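PDB 4O5P: DUF2235 domain-containing protein from Pseudomonas aeruginosa, which is a phospholipase effector (Tle1) of the type VI secretion system, probably hydrolysing membrane phospholipids of target cells. Local coordinates for residues I603-G608 with G704-V709; D754-I759 with L809-T814. All coordinates share one frame; numbering follows the deposited sequence.

Contact 1 (I603-G608 with G704-V709); sequences IDLLLG and GRVVGV
Leu605 reaches across to the peptide group between Gly704 and Arg705 and lays one methyl on its flat face. Leu605 CD2 sits almost straight above the carbonyl carbon, 3.3 Å from Gly704 C, and equally close to Gly704 O; Arg705 N lies 3.7 Å from the same methyl. Because glycine carries no side chain, it is backbone that Gly704 offers to the leucine. The other branch of Leu605 goes to Val706, where CD1 meets CG2 at 4.0 Å and the two side chains cross at about a right angle. With chi2 at 121°, well off a staggered value, Leu605 spreads its two methyls between peptide and valine. Packing alone joins the segments, methyl on peptide and methyl on methyl, without a direct hydrogen bond. Each side is shaped by its own turn. Asp604 OD1 accepts Leu606 N at 3.1 Å in an Asx turn, the amide meeting the carboxylate from above its plane, while a type II turn runs from Val706 to Val709, closed by Val709 N on Val706 O at 3.0 Å. Trp182 NE1 binds the backbone oxygen of Leu605. The contact brings the turn just past strand 596-604, an outer strand of a three-stranded antiparallel sheet, against short strand 705-706, an outer strand of a four-stranded one, with Val716 of strand 715-723 touching both Leu605 and Val706.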
loop_
_atom_site.group_PDB
_atom_site.type_symbol
_atom_site.label_atom_id
_atom_site.label_comp_id
_atom_site.label_asym_id
_atom_site.label_seq_id
_atom_site.Cartn_x
_atom_site.Cartn_y
_atom_site.Cartn_z
ATOM N N ILE A 603 16.239 7.325 -13.105
ATOM C CA ILE A 603 14.782 7.245 -12.994
ATOM C C ILE A 603 14.210 6.414 -14.139
ATOM O O ILE A 603 14.465 6.704 -15.320
ATOM C CB ILE A 603 14.105 8.630 -12.956
ATOM C CG1 ILE A 603 14.504 9.383 -11.681
ATOM C CG2 ILE A 603 12.587 8.473 -13.002
ATOM C CD1 ILE A 603 14.160 10.857 -11.708
ATOM N N ASP A 604 13.463 5.369 -13.779
ATOM C CA ASP A 604 12.883 4.472 -14.775
ATOM C C ASP A 604 11.446 4.892 -15.035
ATOM O O ASP A 604 10.540 4.548 -14.277
ATOM C CB ASP A 604 12.962 3.026 -14.298
ATOM C CG ASP A 604 12.294 2.056 -15.249
ATOM O OD1 ASP A 604 11.974 2.441 -16.395
ATOM O OD2 ASP A 604 12.096 0.893 -14.847
ATOM N N LEU A 605 11.247 5.641 -16.114
ATOM C CA LEU A 605 9.941 6.216 -16.407
ATOM C C LEU A 605 8.911 5.184 -16.872
ATOM O O LEU A 605 7.752 5.531 -17.100
ATOM C CB LEU A 605 10.090 7.370 -17.399
ATOM C CG LEU A 605 10.939 8.430 -16.683
ATOM C CD1 LEU A 605 12.232 8.770 -17.416
ATOM C CD2 LEU A 605 10.121 9.676 -16.348
ATOM N N LEU A 606 9.336 3.925 -16.995
ATOM C CA LEU A 606 8.431 2.828 -17.339
ATOM C C LEU A 606 7.638 2.357 -16.117
ATOM O O LEU A 606 6.585 1.712 -16.256
ATOM C CB LEU A 606 9.205 1.658 -17.959
ATOM C CG LEU A 606 9.850 1.878 -19.337
ATOM C CD1 LEU A 606 10.436 0.584 -19.883
ATOM C CD2 LEU A 606 8.864 2.478 -20.336
ATOM N N LEU A 607 8.139 2.681 -14.923
ATOM C CA LEU A 607 7.454 2.317 -13.669
ATOM C C LEU A 607 6.126 3.048 -13.495
ATOM O O LEU A 607 5.310 2.686 -12.639
ATOM C CB LEU A 607 8.353 2.575 -12.444
ATOM C CG LEU A 607 9.555 1.651 -12.242
ATOM C CD1 LEU A 607 10.315 2.021 -10.967
ATOM C CD2 LEU A 607 9.127 0.188 -12.205
ATOM N N GLY A 608 5.915 4.091 -14.287
ATOM C CA GLY A 608 4.647 4.791 -14.289
ATOM C C GLY A 608 4.317 5.538 -13.010
ATOM O O GLY A 608 3.205 5.407 -12.470
ATOM N N GLY A 704 5.607 10.626 -17.139
ATOM C CA GLY A 704 6.611 9.981 -17.971
ATOM C C GLY A 704 7.780 10.837 -18.424
ATOM O O GLY A 704 8.631 10.372 -19.192
ATOM N N ARG A 705 7.848 12.085 -17.974
ATOM C CA ARG A 705 9.021 12.886 -18.317
ATOM C C ARG A 705 9.790 13.339 -17.093
ATOM O O ARG A 705 9.241 13.439 -15.997
ATOM C CB ARG A 705 8.628 14.102 -19.148
ATOM C CG ARG A 705 7.695 15.098 -18.470
ATOM C CD ARG A 705 7.046 15.900 -19.586
ATOM N NE ARG A 705 6.193 16.993 -19.164
ATOM C CZ ARG A 705 4.903 17.082 -19.474
ATOM N NH1 ARG A 705 4.313 16.126 -20.184
ATOM N NH2 ARG A 705 4.196 18.128 -19.069
ATOM N N VAL A 706 11.069 13.609 -17.284
ATOM C CA VAL A 706 11.824 14.289 -16.257
ATOM C C VAL A 706 11.688 15.761 -16.581
ATOM O O VAL A 706 11.979 16.179 -17.706
ATOM C CB VAL A 706 13.298 13.893 -16.266
ATOM C CG1 VAL A 706 14.029 14.603 -15.131
ATOM C CG2 VAL A 706 13.429 12.396 -16.125
ATOM N N VAL A 707 11.226 16.541 -15.606
ATOM C CA VAL A 707 11.000 17.959 -15.824
ATOM C C VAL A 707 12.291 18.649 -16.259
ATOM O O VAL A 707 13.319 18.555 -15.580
ATOM C CB VAL A 707 10.467 18.636 -14.561
ATOM C CG1 VAL A 707 10.401 20.142 -14.746
ATOM C CG2 VAL A 707 9.100 18.067 -14.197
ATOM N N GLY A 708 12.238 19.332 -17.398
ATOM C CA GLY A 708 13.396 20.057 -17.893
ATOM C C GLY A 708 14.223 19.284 -18.899
ATOM O O GLY A 708 15.084 19.867 -19.562
ATOM N N VAL A 709 13.976 17.979 -19.008
ATOM C CA VAL A 709 14.681 17.149 -19.986
ATOM C C VAL A 709 13.987 17.218 -21.354
ATOM O O VAL A 709 12.822 16.824 -21.508
ATOM C CB VAL A 709 14.836 15.689 -19.488
ATOM C CG1 VAL A 709 15.433 14.812 -20.560
ATOM C CG2 VAL A 709 15.704 15.648 -18.238
#

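Contact 2 (D754-I759 with L809-T814)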
loop_
_atom_site.group_PDB
_atom_site.type_symbol
_atom_site.label_atom_id
_atom_site.label_comp_id
_atom_site.label_asym_id
_atom_site.label_seq_id
_atom_site.Cartn_x
_atom_site.Cartn_y
_atom_site.Cartn_z
ATOM N N ASP A 754 21.699 9.760 -20.875
ATOM C CA ASP A 754 21.226 8.428 -21.211
ATOM C C ASP A 754 22.052 7.405 -20.423
ATOM O O ASP A 754 23.285 7.434 -20.477
ATOM C CB ASP A 754 21.393 8.211 -22.719
ATOM C CG ASP A 754 21.096 6.801 -23.147
ATOM O OD1 ASP A 754 20.265 6.145 -22.493
ATOM O OD2 ASP A 754 21.678 6.342 -24.161
ATOM N N PRO A 755 21.385 6.504 -19.678
ATOM C CA PRO A 755 22.104 5.498 -18.881
ATOM C C PRO A 755 22.875 4.494 -19.751
ATOM O O PRO A 755 23.930 4.004 -19.346
ATOM C CB PRO A 755 20.976 4.765 -18.148
ATOM C CG PRO A 755 19.843 5.714 -18.120
ATOM C CD PRO A 755 19.934 6.487 -19.405
ATOM N N LEU A 756 22.340 4.179 -20.925
ATOM C CA LEU A 756 22.960 3.179 -21.792
ATOM C C LEU A 756 24.285 3.636 -22.399
ATOM O O LEU A 756 25.235 2.859 -22.473
ATOM C CB LEU A 756 22.002 2.750 -22.903
ATOM C CG LEU A 756 20.662 2.171 -22.439
ATOM C CD1 LEU A 756 19.973 1.471 -23.597
ATOM C CD2 LEU A 756 20.871 1.217 -21.285
ATOM N N THR A 757 24.339 4.885 -22.846
ATOM C CA THR A 757 25.508 5.382 -23.556
ATOM C C THR A 757 26.324 6.391 -22.748
ATOM O O THR A 757 27.492 6.627 -23.053
ATOM C CB THR A 757 25.088 6.050 -24.855
ATOM O OG1 THR A 757 26.244 6.374 -25.634
ATOM C CG2 THR A 757 24.368 7.298 -24.541
ATOM N N GLY A 758 25.715 6.989 -21.726
ATOM C CA GLY A 758 26.394 8.008 -20.944
ATOM C C GLY A 758 26.295 9.413 -21.527
ATOM O O GLY A 758 26.744 10.378 -20.908
ATOM N N ILE A 759 25.694 9.530 -22.711
ATOM C CA ILE A 759 25.614 10.806 -23.433
ATOM C C ILE A 759 24.687 11.812 -22.743
ATOM O O ILE A 759 23.640 11.443 -22.211
ATOM C CB ILE A 759 25.201 10.579 -24.918
ATOM C CG1 ILE A 759 26.324 9.857 -25.674
ATOM C CG2 ILE A 759 24.898 11.878 -25.625
ATOM C CD1 ILE A 759 25.897 9.292 -27.037
ATOM N N LEU A 809 19.803 6.961 -29.524
ATOM C CA LEU A 809 18.671 6.352 -30.211
ATOM C C LEU A 809 18.977 4.965 -30.746
ATOM O O LEU A 809 18.133 4.082 -30.685
ATOM C CB LEU A 809 18.186 7.258 -31.348
ATOM C CG LEU A 809 17.188 6.637 -32.331
ATOM C CD1 LEU A 809 15.870 6.307 -31.650
ATOM C CD2 LEU A 809 16.969 7.561 -33.518
ATOM N N LEU A 810 20.172 4.778 -31.291
ATOM C CA LEU A 810 20.592 3.449 -31.720
ATOM C C LEU A 810 20.556 2.470 -30.533
ATOM O O LEU A 810 19.983 1.361 -30.629
ATOM C CB LEU A 810 21.998 3.525 -32.323
ATOM C CG LEU A 810 22.640 2.189 -32.661
ATOM C CD1 LEU A 810 21.778 1.470 -33.677
ATOM C CD2 LEU A 810 24.051 2.398 -33.187
ATOM N N ALA A 811 21.131 2.895 -29.407
ATOM C CA ALA A 811 21.138 2.043 -28.207
ATOM C C ALA A 811 19.725 1.722 -27.708
ATOM O O ALA A 811 19.381 0.555 -27.470
ATOM C CB ALA A 811 21.955 2.686 -27.095
ATOM N N GLN A 812 18.921 2.766 -27.537
ATOM C CA GLN A 812 17.531 2.627 -27.109
ATOM C C GLN A 812 16.722 1.724 -28.041
ATOM O O GLN A 812 15.946 0.881 -27.582
ATOM C CB GLN A 812 16.878 4.008 -27.028
ATOM C CG GLN A 812 17.316 4.854 -25.847
ATOM C CD GLN A 812 16.869 4.265 -24.517
ATOM O OE1 GLN A 812 15.670 4.144 -24.238
ATOM N NE2 GLN A 812 17.834 3.894 -23.689
ATOM N N GLN A 813 16.907 1.907 -29.347
ATOM C CA GLN A 813 16.230 1.104 -30.369
ATOM C C GLN A 813 16.591 -0.366 -30.257
ATOM O O GLN A 813 15.748 -1.240 -30.488
ATOM C CB GLN A 813 16.623 1.563 -31.778
ATOM C CG GLN A 813 15.742 2.629 -32.407
ATOM C CD GLN A 813 16.389 3.237 -33.640
ATOM O OE1 GLN A 813 17.549 2.948 -33.956
ATOM N NE2 GLN A 813 15.650 4.090 -34.335
ATOM N N THR A 814 17.858 -0.644 -29.953
ATOM C CA THR A 814 18.291 -2.038 -29.863
ATOM C C THR A 814 17.502 -2.790 -28.786
ATOM O O THR A 814 17.002 -3.890 -29.032
ATOM C CB THR A 814 19.814 -2.165 -29.675
ATOM O OG1 THR A 814 20.476 -1.586 -30.809
ATOM C CG2 THR A 814 20.219 -3.626 -29.563
#
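Ala811 and Gln812 of helix 803-814 pack against Leu756 and Asp754, a loop-on-helix contact at the C-terminal end of the modelled chain. The loop follows strand 749-753 and is pinned by its own backbone: Gly758 N donates to Asp754 O at 2.8 Å, and Asp754 N to Ile759 O. Along the helix, the CB of Leu809 points away from this loop, and its side chain touches Leu795 of helix 795-798 and Thr186, while its carbonyl takes Gln813 N in regular helical fashion. Ala811 points at the loop: Ala811 CB is 4.2 Å from Leu756 CB, and Ala811 O 4.0 Å from Leu756 CD1. Gln812 supplies the remainder: bent at chi2 (-66°), it folds its amide round to the loop and crosses Leu756 at about a right angle, with Gln812 NE2 3.2 Å from Leu756 CD1. The same nitrogen is 3.5 Å from Asp754 OD1, yet the pair makes no hydrogen bond; the two side chains run past each other in opposite directions, carboxylate and amide planes 86° apart. Asp754 OD1 accepts Leu756 N in a weak bond of 3.3 Å from within the loop. Leu713 touches both Asp754 and Gln812, and Val808, one turn back, meets Asp754 and Thr757, extending the interface along the helix. At Thr814 the helix binds its own side chain: Thr814 OG1 donates to Leu810 O at 3.0 Å, and Thr814 N reaches that oxygen from the opposite face of the carbonyl plane.

How the contacts relate
Followed from the N terminus, the chain closes contact 1 first: 603-608 and 704-709 bracket 95 residues that include strand 609-614, helices 616-637 and 649-657 and strand 697-702. Only then does contact 2 open, bracketing 49 residues rich in helix, so the two loops run in series and neither nest nor cross. Contact 1 begins at the end of strand 596-604, one outer strand of the three-stranded sheet; contact 2 holds the loop after 749-753, the other, against C-terminal helix 803-814. Strand 715-723 lies between them in the sheet. Their centres are 15 Å apart. Helix 779-787, inside the second loop, returns to meet Arg705 and Val707 through Ile786.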